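Local coordinates for possible thiamine biosynthesis enzyme (Candida albicans, PDB 2X7Q), which is of unknown function but adopts the periplasmic binding protein fold and may therefore bind a small solute, possibly one linked to thiamine biosynthesis, at residues Ala102-Ser107 and Asp172-Glu177; Ser134-His139 and Lys287-Leu292; Thr198-Trp203 and Val280-Thr285. The protein carries 1 engineered substitution. One frame throughout, in Å; residues are numbered along the deposited sequence.

Contact 1 of 3, residues Ala102-Ser107 and Asp172-Glu177; sequences AVSTGS and DAFMWE
Asp-172 meets Thr-105 through its backbone: the hydroxyl OG1 of Thr-105 donates to Asp-172 O over 2.8 Å, adding a side-chain link beside the paired backbones. The Asp-172 carboxylate takes no part in this bond; its OD1 forms salt bridges with Arg-120 and Arg-109. Ala-173 follows, and its CB lies 4.0 Å from Val-103 CG1. Phe-174 then joins Ser-104 in a hydrogen-bonded antiparallel pair. Ser-104 N to Phe-174 O is 2.9 Å with an almost straight N-H...O angle of 174°, and Phe-174 N to Ser-104 O is 3.1 Å. The first torsion of Phe-174 sets CG between the backbone N and the carbonyl carbon (chi1 69°). From there the ring presents a face to its cross-strand neighbour: Ser-104 CB lies over it in a CH-pi contact, 4.0 Å from the centroid and 29° off the normal. Ser-104 OG is bonded instead to Tyr-185 OH, and helix 155-162 packs on the phenyl group. Strands 100-106 and 173-177 are adjacent in the mixed five-stranded sheet of one lobe of the periplasmic binding protein fold, 173-177 running parallel to 120-123 on its other flank. Selenomethionine Met-175 pairs with Val-103 at a non-hydrogen-bonded position; the two side chains cross obliquely, with CG of Met-175 4.0 Å from Val-103 CG2. At Trp-176 the polar pairing resumes: Ala-102 N donates to Trp-176 O at 2.8 Å, and Trp-176 N returns a bond to Ala-102 O at 3.1 Å. The indole stacks on Phe-155. Glu-177 leaves the sheet as the N-cap of helix 178-186, where its OE2 is hydrogen-bonded to Phe-179 N.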
ATOM      1  N   ALA A 102      -5.820 -11.038   3.947  1.00  8.90           N
ATOM      2  CA  ALA A 102      -6.118 -12.371   4.453  1.00  8.92           C
ATOM      3  C   ALA A 102      -5.905 -12.437   5.964  1.00  9.16           C
ATOM      4  O   ALA A 102      -4.869 -12.004   6.479  1.00  9.40           O
ATOM      5  CB  ALA A 102      -5.259 -13.409   3.747  1.00  9.43           C
ATOM      6  N   VAL A 103      -6.888 -12.988   6.670  1.00  9.29           N
ATOM      7  CA  VAL A 103      -6.804 -13.135   8.117  1.00  9.36           C
ATOM      8  C   VAL A 103      -6.244 -14.509   8.464  1.00  9.41           C
ATOM      9  O   VAL A 103      -6.808 -15.534   8.076  1.00 10.22           O
ATOM     10  CB  VAL A 103      -8.181 -12.960   8.775  1.00  9.81           C
ATOM     11  CG1 VAL A 103      -8.059 -13.026  10.288  1.00  8.47           C
ATOM     12  CG2 VAL A 103      -8.807 -11.639   8.347  1.00  9.71           C
ATOM     13  N   SER A 104      -5.134 -14.531   9.195  1.00  8.31           N
ATOM     14  CA  SER A 104      -4.452 -15.786   9.494  1.00  9.21           C
ATOM     15  C   SER A 104      -4.382 -16.073  10.990  1.00  8.77           C
ATOM     16  O   SER A 104      -4.460 -15.161  11.814  1.00  9.22           O
ATOM     17  CB  SER A 104      -3.037 -15.776   8.912  1.00  9.46           C
ATOM     18  OG  SER A 104      -3.055 -15.513   7.521  1.00  9.15           O
ATOM     19  N   THR A 105      -4.235 -17.351  11.326  1.00  8.67           N
ATOM     20  CA  THR A 105      -4.028 -17.772  12.705  1.00  9.67           C
ATOM     21  C   THR A 105      -3.067 -18.954  12.730  1.00 10.43           C
ATOM     22  O   THR A 105      -2.615 -19.415  11.681  1.00  9.88           O
ATOM     23  CB  THR A 105      -5.352 -18.160  13.391  1.00  9.44           C
ATOM     24  OG1 THR A 105      -5.123 -18.403  14.785  1.00 10.45           O
ATOM     25  CG2 THR A 105      -5.944 -19.407  12.752  1.00 10.97           C
ATOM     26  N   GLY A 106      -2.757 -19.440  13.928  1.00 10.02           N
ATOM     27  CA  GLY A 106      -1.850 -20.562  14.081  1.00 11.16           C
ATOM     28  C   GLY A 106      -2.314 -21.800  13.338  1.00 12.26           C
ATOM     29  O   GLY A 106      -3.480 -21.903  12.959  1.00 12.00           O
ATOM     30  N   SER A 107      -1.400 -22.743  13.132  1.00 11.80           N
ATOM     31  CA  SER A 107      -1.716 -23.981  12.432  1.00 12.86           C
ATOM     32  C   SER A 107      -2.655 -24.859  13.253  1.00 15.28           C
ATOM     33  O   SER A 107      -3.567 -25.484  12.712  1.00 15.85           O
ATOM     34  CB  SER A 107      -0.437 -24.748  12.100  1.00 13.73           C
ATOM     35  OG  SER A 107       0.279 -25.088  13.271  1.00 15.96           O
ATOM     36  N   ASP A 172      -4.173 -13.957  18.494  1.00 10.83           N
ATOM     37  CA  ASP A 172      -5.228 -14.811  17.968  1.00 10.83           C
ATOM     38  C   ASP A 172      -5.211 -14.824  16.444  1.00 10.59           C
ATOM     39  O   ASP A 172      -5.496 -15.846  15.818  1.00  9.78           O
ATOM     40  CB  ASP A 172      -6.599 -14.361  18.481  1.00 11.22           C
ATOM     41  CG  ASP A 172      -6.792 -14.643  19.958  1.00 12.75           C
ATOM     42  OD1 ASP A 172      -6.051 -15.482  20.506  1.00 11.84           O
ATOM     43  OD2 ASP A 172      -7.689 -14.024  20.568  1.00 13.24           O
ATOM     44  N   ALA A 173      -4.868 -13.684  15.853  1.00  9.94           N
ATOM     45  CA  ALA A 173      -4.827 -13.562  14.401  1.00  9.61           C
ATOM     46  C   ALA A 173      -4.148 -12.271  13.950  1.00 10.20           C
ATOM     47  O   ALA A 173      -4.006 -11.326  14.726  1.00  9.73           O
ATOM     48  CB  ALA A 173      -6.229 -13.646  13.820  1.00  9.79           C
ATOM     49  N   PHE A 174      -3.729 -12.249  12.688  1.00  9.18           N
ATOM     50  CA  PHE A 174      -3.153 -11.057  12.079  1.00  9.30           C
ATOM     51  C   PHE A 174      -3.628 -10.960  10.633  1.00  9.33           C
ATOM     52  O   PHE A 174      -4.128 -11.935  10.074  1.00  9.13           O
ATOM     53  CB  PHE A 174      -1.623 -11.102  12.140  1.00 10.32           C
ATOM     54  CG  PHE A 174      -1.008 -12.150  11.255  1.00  9.67           C
ATOM     55  CD1 PHE A 174      -0.835 -13.448  11.710  1.00  9.87           C
ATOM     56  CD2 PHE A 174      -0.592 -11.836   9.971  1.00 10.31           C
ATOM     57  CE1 PHE A 174      -0.265 -14.413  10.899  1.00 10.31           C
ATOM     58  CE2 PHE A 174      -0.023 -12.795   9.157  1.00 10.39           C
ATOM     59  CZ  PHE A 174       0.140 -14.085   9.621  1.00 10.81           C
HETATM   60  N   MSE A 175      -3.476  -9.788  10.030  1.00  9.32           N
HETATM   61  CA  MSE A 175      -3.920  -9.588   8.656  1.00  9.76           C
HETATM   62  C   MSE A 175      -2.750  -9.219   7.747  1.00  9.65           C
HETATM   63  O   MSE A 175      -1.930  -8.360   8.084  1.00  9.85           O
HETATM   64  CB  MSE A 175      -5.008  -8.514   8.597  1.00  9.77           C
HETATM   65  CG  MSE A 175      -6.216  -8.818   9.456  1.00 13.22           C
HETATM   66 SE   MSE A 175      -7.574  -7.434   9.384  1.00 21.61          SE
HETATM   67  CE  MSE A 175      -7.893  -7.428   7.471  1.00 13.16           C
ATOM     68  N   TRP A 176      -2.676  -9.873   6.593  1.00  9.90           N
ATOM     69  CA  TRP A 176      -1.582  -9.648   5.658  1.00  9.93           C
ATOM     70  C   TRP A 176      -2.058  -9.908   4.234  1.00  9.16           C
ATOM     71  O   TRP A 176      -3.024 -10.640   4.020  1.00  9.67           O
ATOM     72  CB  TRP A 176      -0.404 -10.561   6.002  1.00 10.26           C
ATOM     73  CG  TRP A 176       0.935  -9.968   5.691  1.00 10.10           C
ATOM     74  CD1 TRP A 176       1.761 -10.303   4.659  1.00 11.59           C
ATOM     75  CD2 TRP A 176       1.605  -8.930   6.422  1.00 10.98           C
ATOM     76  NE1 TRP A 176       2.906  -9.542   4.703  1.00 12.06           N
ATOM     77  CE2 TRP A 176       2.832  -8.694   5.771  1.00 11.54           C
ATOM     78  CE3 TRP A 176       1.283  -8.186   7.559  1.00 10.71           C
ATOM     79  CZ2 TRP A 176       3.740  -7.736   6.227  1.00 12.06           C
ATOM     80  CZ3 TRP A 176       2.187  -7.237   8.006  1.00 12.12           C
ATOM     81  CH2 TRP A 176       3.400  -7.021   7.342  1.00 11.57           C
ATOM     82  N   GLU A 177      -1.383  -9.302   3.262  1.00  9.17           N
ATOM     83  CA  GLU A 177      -1.757  -9.472   1.863  1.00 10.11           C
ATOM     84  C   GLU A 177      -1.857 -10.956   1.519  1.00 10.41           C
ATOM     85  O   GLU A 177      -0.983 -11.745   1.879  1.00  9.00           O
ATOM     86  CB  GLU A 177      -0.757  -8.761   0.948  1.00 11.20           C
ATOM     87  CG  GLU A 177      -1.221  -8.621  -0.494  1.00 12.09           C
ATOM     88  CD  GLU A 177      -1.060  -9.904  -1.284  1.00 11.86           C
ATOM     89  OE1 GLU A 177       0.066 -10.446  -1.317  1.00 12.49           O
ATOM     90  OE2 GLU A 177      -2.059 -10.371  -1.871  1.00 13.01           O
TER

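Contact 2 of 3, residues Ser134-His139 and Lys287-Leu292; sequences SFVLAH and KLAGVL
Phe-135 receives Val-291 at the root of its ring, with Val-291 CG2 3.5 Å from Phe-135 CB and also close to the ring atom CG. The phenyl CG lies anti to the carbonyl carbon (chi1 -72°), and the ring turns its CD2 edge to the carbonyl oxygen Ala-289 O, which lies near the ring plane at 3.9 Å. Beyond the contact, the same ring meets Tyr-131 edge-to-face. His-139, one turn further along the helix, approaches quite differently: its side chain crosses that of Leu-288 at about a right angle. Leu-288 C lies over one face of the imidazole, and NE2 of His-139 is 3.5 Å from Leu-288 CD2. Between these two aromatic side chains sits Ala-289, whose CB is 4.3 Å from Val-136 CG2. No direct hydrogen bond joins the segments. A water instead donates to both backbone oxygens, Phe-135 O at 2.7 Å and Ala-289 O at 2.8 Å, tying a helix carbonyl to one at the end of the other helix. The chain turns at Gly-290, whose positive phi of 97° closes helix 275-289 and carries Val-291 round to Phe-135. Val-136 also packs on Ile-196 of the sheet behind it, whereas Leu-292 packs on helix 74-82 of the other lobe. The contact thus combines a Schellman motif with the packing of the C-terminal end of helix 275-289 against helix 129-141, across the two lobes of a periplasmic binding protein fold.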
ATOM      1  N   SER A 134      -8.023  -4.105  10.630  1.00 12.40           N
ATOM      2  CA  SER A 134      -8.634  -4.875  11.708  1.00 12.14           C
ATOM      3  C   SER A 134      -9.917  -4.192  12.164  1.00 12.21           C
ATOM      4  O   SER A 134     -10.883  -4.854  12.541  1.00 11.59           O
ATOM      5  CB  SER A 134      -7.668  -5.044  12.882  1.00 12.81           C
ATOM      6  OG  SER A 134      -7.530  -3.846  13.619  1.00 12.20           O
ATOM      7  N   PHE A 135      -9.921  -2.863  12.125  1.00 12.32           N
ATOM      8  CA  PHE A 135     -11.107  -2.085  12.465  1.00 13.27           C
ATOM      9  C   PHE A 135     -12.183  -2.247  11.395  1.00 12.41           C
ATOM     10  O   PHE A 135     -13.353  -2.458  11.707  1.00 11.70           O
ATOM     11  CB  PHE A 135     -10.749  -0.605  12.626  1.00 12.10           C
ATOM     12  CG  PHE A 135      -9.954  -0.301  13.868  1.00 13.05           C
ATOM     13  CD1 PHE A 135      -8.588  -0.536  13.911  1.00 13.21           C
ATOM     14  CD2 PHE A 135     -10.574   0.227  14.989  1.00 15.13           C
ATOM     15  CE1 PHE A 135      -7.858  -0.254  15.050  1.00 13.20           C
ATOM     16  CE2 PHE A 135      -9.849   0.511  16.132  1.00 14.03           C
ATOM     17  CZ  PHE A 135      -8.488   0.271  16.161  1.00 13.84           C
ATOM     18  N   VAL A 136     -11.779  -2.144  10.132  1.00 11.92           N
ATOM     19  CA  VAL A 136     -12.700  -2.305   9.014  1.00 12.54           C
ATOM     20  C   VAL A 136     -13.358  -3.683   9.055  1.00 13.21           C
ATOM     21  O   VAL A 136     -14.567  -3.808   8.865  1.00 13.86           O
ATOM     22  CB  VAL A 136     -11.982  -2.106   7.664  1.00 12.94           C
ATOM     23  CG1 VAL A 136     -12.919  -2.401   6.505  1.00 12.67           C
ATOM     24  CG2 VAL A 136     -11.425  -0.694   7.562  1.00 12.77           C
ATOM     25  N   LEU A 137     -12.556  -4.710   9.318  1.00 13.39           N
ATOM     26  CA  LEU A 137     -13.054  -6.076   9.431  1.00 12.22           C
ATOM     27  C   LEU A 137     -14.042  -6.213  10.583  1.00 14.26           C
ATOM     28  O   LEU A 137     -15.105  -6.809  10.430  1.00 14.05           O
ATOM     29  CB  LEU A 137     -11.892  -7.049   9.624  1.00 12.89           C
ATOM     30  CG  LEU A 137     -12.285  -8.511   9.833  1.00 13.31           C
ATOM     31  CD1 LEU A 137     -13.051  -9.033   8.627  1.00 13.72           C
ATOM     32  CD2 LEU A 137     -11.061  -9.368  10.110  1.00 12.60           C
ATOM     33  N   ALA A 138     -13.684  -5.654  11.734  1.00 14.36           N
ATOM     34  CA  ALA A 138     -14.545  -5.690  12.907  1.00 14.38           C
ATOM     35  C   ALA A 138     -15.923  -5.089  12.621  1.00 14.92           C
ATOM     36  O   ALA A 138     -16.937  -5.626  13.057  1.00 15.33           O
ATOM     37  CB  ALA A 138     -13.874  -4.973  14.079  1.00 14.95           C
ATOM     38  N   HIS A 139     -15.960  -3.972  11.898  1.00 15.45           N
ATOM     39  CA  HIS A 139     -17.227  -3.310  11.582  1.00 15.93           C
ATOM     40  C   HIS A 139     -18.104  -4.159  10.662  1.00 15.98           C
ATOM     41  O   HIS A 139     -19.320  -4.206  10.829  1.00 17.34           O
ATOM     42  CB  HIS A 139     -16.980  -1.924  10.972  1.00 16.09           C
ATOM     43  CG  HIS A 139     -18.226  -1.154  10.680  1.00 17.26           C
ATOM     44  ND1 HIS A 139     -18.916  -0.441  11.649  1.00 20.81           N
ATOM     45  CD2 HIS A 139     -18.913  -0.959   9.530  1.00 18.56           C
ATOM     46  CE1 HIS A 139     -19.961   0.140  11.107  1.00 20.55           C
ATOM     47  NE2 HIS A 139     -19.986  -0.156   9.814  1.00 20.13           N
ATOM     48  N   LYS A 287     -13.803   6.423   8.985  1.00 14.97           N
ATOM     49  CA  LYS A 287     -14.607   7.176   9.940  1.00 15.49           C
ATOM     50  C   LYS A 287     -15.668   6.285  10.574  1.00 15.89           C
ATOM     51  O   LYS A 287     -15.876   6.314  11.789  1.00 16.27           O
ATOM     52  CB  LYS A 287     -15.270   8.372   9.252  1.00 16.67           C
ATOM     53  CG  LYS A 287     -16.187   9.191  10.148  1.00 17.62           C
ATOM     54  CD  LYS A 287     -15.413   9.887  11.248  1.00 17.75           C
ATOM     55  CE  LYS A 287     -16.331  10.740  12.114  1.00 21.29           C
ATOM     56  NZ  LYS A 287     -15.578  11.439  13.203  1.00 22.52           N
ATOM     57  N   LEU A 288     -16.333   5.495   9.739  1.00 16.06           N
ATOM     58  CA  LEU A 288     -17.400   4.613  10.196  1.00 16.29           C
ATOM     59  C   LEU A 288     -16.846   3.437  10.997  1.00 16.85           C
ATOM     60  O   LEU A 288     -17.540   2.863  11.834  1.00 16.56           O
ATOM     61  CB  LEU A 288     -18.208   4.100   9.002  1.00 16.94           C
ATOM     62  CG  LEU A 288     -19.554   3.435   9.295  1.00 18.55           C
ATOM     63  CD1 LEU A 288     -20.500   4.418   9.965  1.00 19.79           C
ATOM     64  CD2 LEU A 288     -20.166   2.892   8.012  1.00 19.89           C
ATOM     65  N   ALA A 289     -15.589   3.091  10.737  1.00 15.16           N
ATOM     66  CA  ALA A 289     -14.948   1.962  11.404  1.00 14.96           C
ATOM     67  C   ALA A 289     -14.314   2.368  12.734  1.00 14.85           C
ATOM     68  O   ALA A 289     -13.936   1.512  13.534  1.00 15.04           O
ATOM     69  CB  ALA A 289     -13.913   1.321  10.493  1.00 13.91           C
ATOM     70  N   GLY A 290     -14.190   3.672  12.957  1.00 14.42           N
ATOM     71  CA  GLY A 290     -13.649   4.180  14.204  1.00 15.06           C
ATOM     72  C   GLY A 290     -12.172   4.517  14.148  1.00 13.93           C
ATOM     73  O   GLY A 290     -11.596   4.976  15.134  1.00 13.00           O
ATOM     74  N   VAL A 291     -11.555   4.291  12.992  1.00 13.72           N
ATOM     75  CA  VAL A 291     -10.139   4.592  12.815  1.00 13.64           C
ATOM     76  C   VAL A 291      -9.885   6.093  12.904  1.00 13.83           C
ATOM     77  O   VAL A 291      -8.928   6.534  13.542  1.00 14.04           O
ATOM     78  CB  VAL A 291      -9.609   4.064  11.468  1.00 13.93           C
ATOM     79  CG1 VAL A 291      -8.155   4.464  11.270  1.00 13.52           C
ATOM     80  CG2 VAL A 291      -9.763   2.551  11.395  1.00 13.35           C
ATOM     81  N   LEU A 292     -10.745   6.872  12.256  1.00 14.35           N
ATOM     82  CA  LEU A 292     -10.627   8.327  12.278  1.00 15.49           C
ATOM     83  C   LEU A 292     -11.662   8.959  13.203  1.00 15.40           C
ATOM     84  O   LEU A 292     -12.852   8.659  13.110  1.00 16.37           O
ATOM     85  CB  LEU A 292     -10.757   8.901  10.866  1.00 14.71           C
ATOM     86  CG  LEU A 292      -9.466   9.098  10.067  1.00 14.90           C
ATOM     87  CD1 LEU A 292      -8.542   7.908  10.214  1.00 15.91           C
ATOM     88  CD2 LEU A 292      -9.790   9.347   8.597  1.00 14.42           C
TER
HETATM   89  O   HOH W   1     -14.328  -1.224  13.959  1.00 14.29           O

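Contact 3 of 3, residues Thr198-Trp203 and Val280-Thr285; sequences TPWSSW and VKTKDT
Trp-200 meets helix 275-289 with one face and one edge of its indole, and this is the tightly packed half of the contact. Thr-282 CB lies 4.0 Å above the ring plane, offset toward the rim, while the opposite face carries Pro-199 CD and Thr-198 CB from the loop itself. Thr-285 approaches in the plane of the ring, its CB 3.7 Å from Trp-200 CZ3. Thr-282 OG1 reaches within 3.4 Å of Trp-200 CB without bonding across the contact; it is hydrogen-bonded to Ile-278 O within its own helix. The NE1 group of the indole is bonded to Glu-75 OE1. Loop 198-202 links strand 190-197 of one sheet to strand 203-208 of the other, making it one of the interlobe connections of the periplasmic binding protein fold. Helix 275-289 therefore packs against a crossing that is probably part of the hinge. The other side is more exposed to solvent, and fewer atoms meet there. Pro-199 CG packs 3.8 Å from Thr-285 OG1, and the bent aliphatic chain of exposed Lys-281 lays CD and CE against the loop backbone, CE coming to 3.0 Å from Pro-199 O. Thr-285 OG1 is fixed by a 2.8 Å bond to Lys-281 O, which also accepts from Thr-285 N; the two donors reach that oxygen from opposite faces of its carbonyl plane.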
ATOM      1  N   THR A 198     -10.205  -4.227   0.200  1.00 12.25           N
ATOM      2  CA  THR A 198     -10.274  -2.810   0.518  1.00 12.28           C
ATOM      3  C   THR A 198     -11.332  -2.164  -0.368  1.00 13.13           C
ATOM      4  O   THR A 198     -11.337  -2.372  -1.582  1.00 12.49           O
ATOM      5  CB  THR A 198      -8.921  -2.109   0.291  1.00 12.16           C
ATOM      6  OG1 THR A 198      -8.553  -2.207  -1.091  1.00 11.07           O
ATOM      7  CG2 THR A 198      -7.837  -2.748   1.147  1.00 12.58           C
ATOM      8  N   PRO A 199     -12.243  -1.386   0.237  1.00 11.74           N
ATOM      9  CA  PRO A 199     -13.296  -0.719  -0.535  1.00 13.76           C
ATOM     10  C   PRO A 199     -12.714   0.281  -1.529  1.00 14.10           C
ATOM     11  O   PRO A 199     -13.420   0.738  -2.427  1.00 16.28           O
ATOM     12  CB  PRO A 199     -14.098   0.026   0.536  1.00 14.22           C
ATOM     13  CG  PRO A 199     -13.780  -0.669   1.819  1.00 15.06           C
ATOM     14  CD  PRO A 199     -12.371  -1.143   1.684  1.00 13.85           C
ATOM     15  N   TRP A 200     -11.434   0.603  -1.369  1.00 12.85           N
ATOM     16  CA  TRP A 200     -10.790   1.635  -2.175  1.00 12.75           C
ATOM     17  C   TRP A 200      -9.653   1.073  -3.022  1.00 11.74           C
ATOM     18  O   TRP A 200      -9.208  -0.055  -2.809  1.00 11.66           O
ATOM     19  CB  TRP A 200     -10.242   2.731  -1.262  1.00 12.25           C
ATOM     20  CG  TRP A 200      -9.404   2.187  -0.144  1.00 11.36           C
ATOM     21  CD1 TRP A 200      -8.094   1.817  -0.209  1.00 11.84           C
ATOM     22  CD2 TRP A 200      -9.825   1.946   1.208  1.00 13.15           C
ATOM     23  NE1 TRP A 200      -7.671   1.362   1.018  1.00 11.50           N
ATOM     24  CE2 TRP A 200      -8.711   1.431   1.901  1.00 11.93           C
ATOM     25  CE3 TRP A 200     -11.029   2.118   1.892  1.00 13.33           C
ATOM     26  CZ2 TRP A 200      -8.774   1.087   3.252  1.00 13.55           C
ATOM     27  CZ3 TRP A 200     -11.087   1.775   3.231  1.00 13.28           C
ATOM     28  CH2 TRP A 200      -9.966   1.267   3.896  1.00 12.73           C
ATOM     29  N   SER A 201      -9.187   1.867  -3.984  1.00 12.54           N
ATOM     30  CA  SER A 201      -7.990   1.527  -4.744  1.00 10.40           C
ATOM     31  C   SER A 201      -6.824   1.401  -3.769  1.00  9.72           C
ATOM     32  O   SER A 201      -6.707   2.190  -2.835  1.00 10.57           O
ATOM     33  CB  SER A 201      -7.696   2.591  -5.802  1.00 11.33           C
ATOM     34  OG  SER A 201      -8.732   2.645  -6.768  1.00 11.70           O
ATOM     35  N   SER A 202      -5.963   0.413  -3.989  1.00  9.31           N
ATOM     36  CA  SER A 202      -4.983   0.018  -2.979  1.00 10.58           C
ATOM     37  C   SER A 202      -3.701   0.852  -2.915  1.00  9.00           C
ATOM     38  O   SER A 202      -3.144   1.045  -1.834  1.00 10.01           O
ATOM     39  CB  SER A 202      -4.638  -1.466  -3.126  1.00  9.96           C
ATOM     40  OG  SER A 202      -4.211  -1.768  -4.438  1.00  9.86           O
ATOM     41  N   TRP A 203      -3.231   1.343  -4.057  1.00  8.56           N
ATOM     42  CA  TRP A 203      -1.941   2.031  -4.099  1.00  9.21           C
ATOM     43  C   TRP A 203      -2.006   3.424  -4.721  1.00  8.90           C
ATOM     44  O   TRP A 203      -2.747   3.657  -5.677  1.00  8.03           O
ATOM     45  CB  TRP A 203      -0.914   1.168  -4.833  1.00  9.01           C
ATOM     46  CG  TRP A 203      -0.594  -0.109  -4.117  1.00  8.57           C
ATOM     47  CD1 TRP A 203      -1.355  -1.240  -4.079  1.00  9.06           C
ATOM     48  CD2 TRP A 203       0.577  -0.389  -3.332  1.00  9.49           C
ATOM     49  NE1 TRP A 203      -0.733  -2.204  -3.322  1.00  9.88           N
ATOM     50  CE2 TRP A 203       0.448  -1.707  -2.854  1.00 10.49           C
ATOM     51  CE3 TRP A 203       1.711   0.353  -2.993  1.00 10.98           C
ATOM     52  CZ2 TRP A 203       1.425  -2.300  -2.047  1.00 11.12           C
ATOM     53  CZ3 TRP A 203       2.674  -0.241  -2.194  1.00 10.82           C
ATOM     54  CH2 TRP A 203       2.525  -1.552  -1.731  1.00 11.42           C
ATOM     55  N   VAL A 280     -13.351   9.632  -0.977  1.00 14.41           N
ATOM     56  CA  VAL A 280     -14.679   9.430  -0.399  1.00 15.63           C
ATOM     57  C   VAL A 280     -14.818   8.098   0.341  1.00 15.44           C
ATOM     58  O   VAL A 280     -15.058   8.077   1.549  1.00 16.16           O
ATOM     59  CB  VAL A 280     -15.787   9.534  -1.468  1.00 16.32           C
ATOM     60  CG1 VAL A 280     -17.146   9.242  -0.851  1.00 18.32           C
ATOM     61  CG2 VAL A 280     -15.772  10.906  -2.115  1.00 17.17           C
ATOM     62  N   LYS A 281     -14.664   6.993  -0.382  1.00 15.86           N
ATOM     63  CA  LYS A 281     -14.808   5.663   0.206  1.00 14.93           C
ATOM     64  C   LYS A 281     -13.825   5.441   1.356  1.00 16.06           C
ATOM     65  O   LYS A 281     -14.172   4.837   2.370  1.00 14.42           O
ATOM     66  CB  LYS A 281     -14.624   4.573  -0.856  1.00 16.69           C
ATOM     67  CG  LYS A 281     -15.576   4.672  -2.042  1.00 18.01           C
ATOM     68  CD  LYS A 281     -15.262   3.616  -3.097  1.00 19.64           C
ATOM     69  CE  LYS A 281     -15.916   2.275  -2.783  1.00 22.03           C
ATOM     70  NZ  LYS A 281     -17.368   2.253  -3.123  1.00 27.84           N
ATOM     71  N   THR A 282     -12.597   5.927   1.192  1.00 13.79           N
ATOM     72  CA  THR A 282     -11.562   5.745   2.205  1.00 13.93           C
ATOM     73  C   THR A 282     -11.931   6.420   3.525  1.00 14.21           C
ATOM     74  O   THR A 282     -11.866   5.802   4.588  1.00 13.93           O
ATOM     75  CB  THR A 282     -10.195   6.274   1.729  1.00 13.60           C
ATOM     76  OG1 THR A 282      -9.819   5.613   0.515  1.00 13.55           O
ATOM     77  CG2 THR A 282      -9.129   6.028   2.786  1.00 13.68           C
ATOM     78  N   LYS A 283     -12.327   7.688   3.448  1.00 13.68           N
ATOM     79  CA  LYS A 283     -12.664   8.467   4.639  1.00 15.55           C
ATOM     80  C   LYS A 283     -13.941   7.954   5.302  1.00 15.95           C
ATOM     81  O   LYS A 283     -14.013   7.844   6.527  1.00 15.57           O
ATOM     82  CB  LYS A 283     -12.821   9.951   4.289  1.00 16.27           C
ATOM     83  CG  LYS A 283     -14.143  10.285   3.608  1.00 18.51           C
ATOM     84  CD  LYS A 283     -14.257  11.759   3.239  1.00 18.66           C
ATOM     85  CE  LYS A 283     -15.636  12.069   2.672  1.00 19.68           C
ATOM     86  NZ  LYS A 283     -15.596  13.083   1.588  1.00 23.21           N
ATOM     87  N   ASP A 284     -14.942   7.640   4.485  1.00 15.79           N
ATOM     88  CA  ASP A 284     -16.232   7.182   4.989  1.00 16.73           C
ATOM     89  C   ASP A 284     -16.119   5.819   5.665  1.00 16.03           C
ATOM     90  O   ASP A 284     -16.810   5.544   6.645  1.00 15.97           O
ATOM     91  CB  ASP A 284     -17.267   7.130   3.861  1.00 18.42           C
ATOM     92  CG  ASP A 284     -17.676   8.508   3.381  1.00 19.69           C
ATOM     93  OD1 ASP A 284     -17.252   9.507   3.998  1.00 19.80           O
ATOM     94  OD2 ASP A 284     -18.427   8.595   2.386  1.00 20.67           O
ATOM     95  N   THR A 285     -15.243   4.967   5.141  1.00 14.77           N
ATOM     96  CA  THR A 285     -15.040   3.640   5.711  1.00 15.27           C
ATOM     97  C   THR A 285     -14.279   3.717   7.030  1.00 15.11           C
ATOM     98  O   THR A 285     -14.680   3.114   8.025  1.00 14.11           O
ATOM     99  CB  THR A 285     -14.283   2.709   4.744  1.00 15.14           C
ATOM    100  OG1 THR A 285     -15.062   2.512   3.558  1.00 14.43           O
ATOM    101  CG2 THR A 285     -14.019   1.363   5.399  1.00 14.90           C
TER

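Overall arrangement
The three contacts form a path from the sheet of one lobe to the connection between lobes. Contacts 1 and 2 have centres about 18 Å apart yet touch, Met-175 SE lying 3.6 Å from Ser-134 N and Val-103 CG2 3.7 Å from Leu-137 CD2. Contacts 2 and 3 share helix 275-289, with centres about 12 Å apart, and meet where Val-136 CG2 is 4.0 Å from Thr-285 CG2. Contacts 1 and 3 do not touch: their nearest atoms are about 7 Å apart. At one end of contact 1, Glu-177, whose side chain also touches His-25, is hydrogen-bonded to a glycerol, probably from the crystallisation liquor, perhaps in the interlobe cleft where relatives hold their solutes.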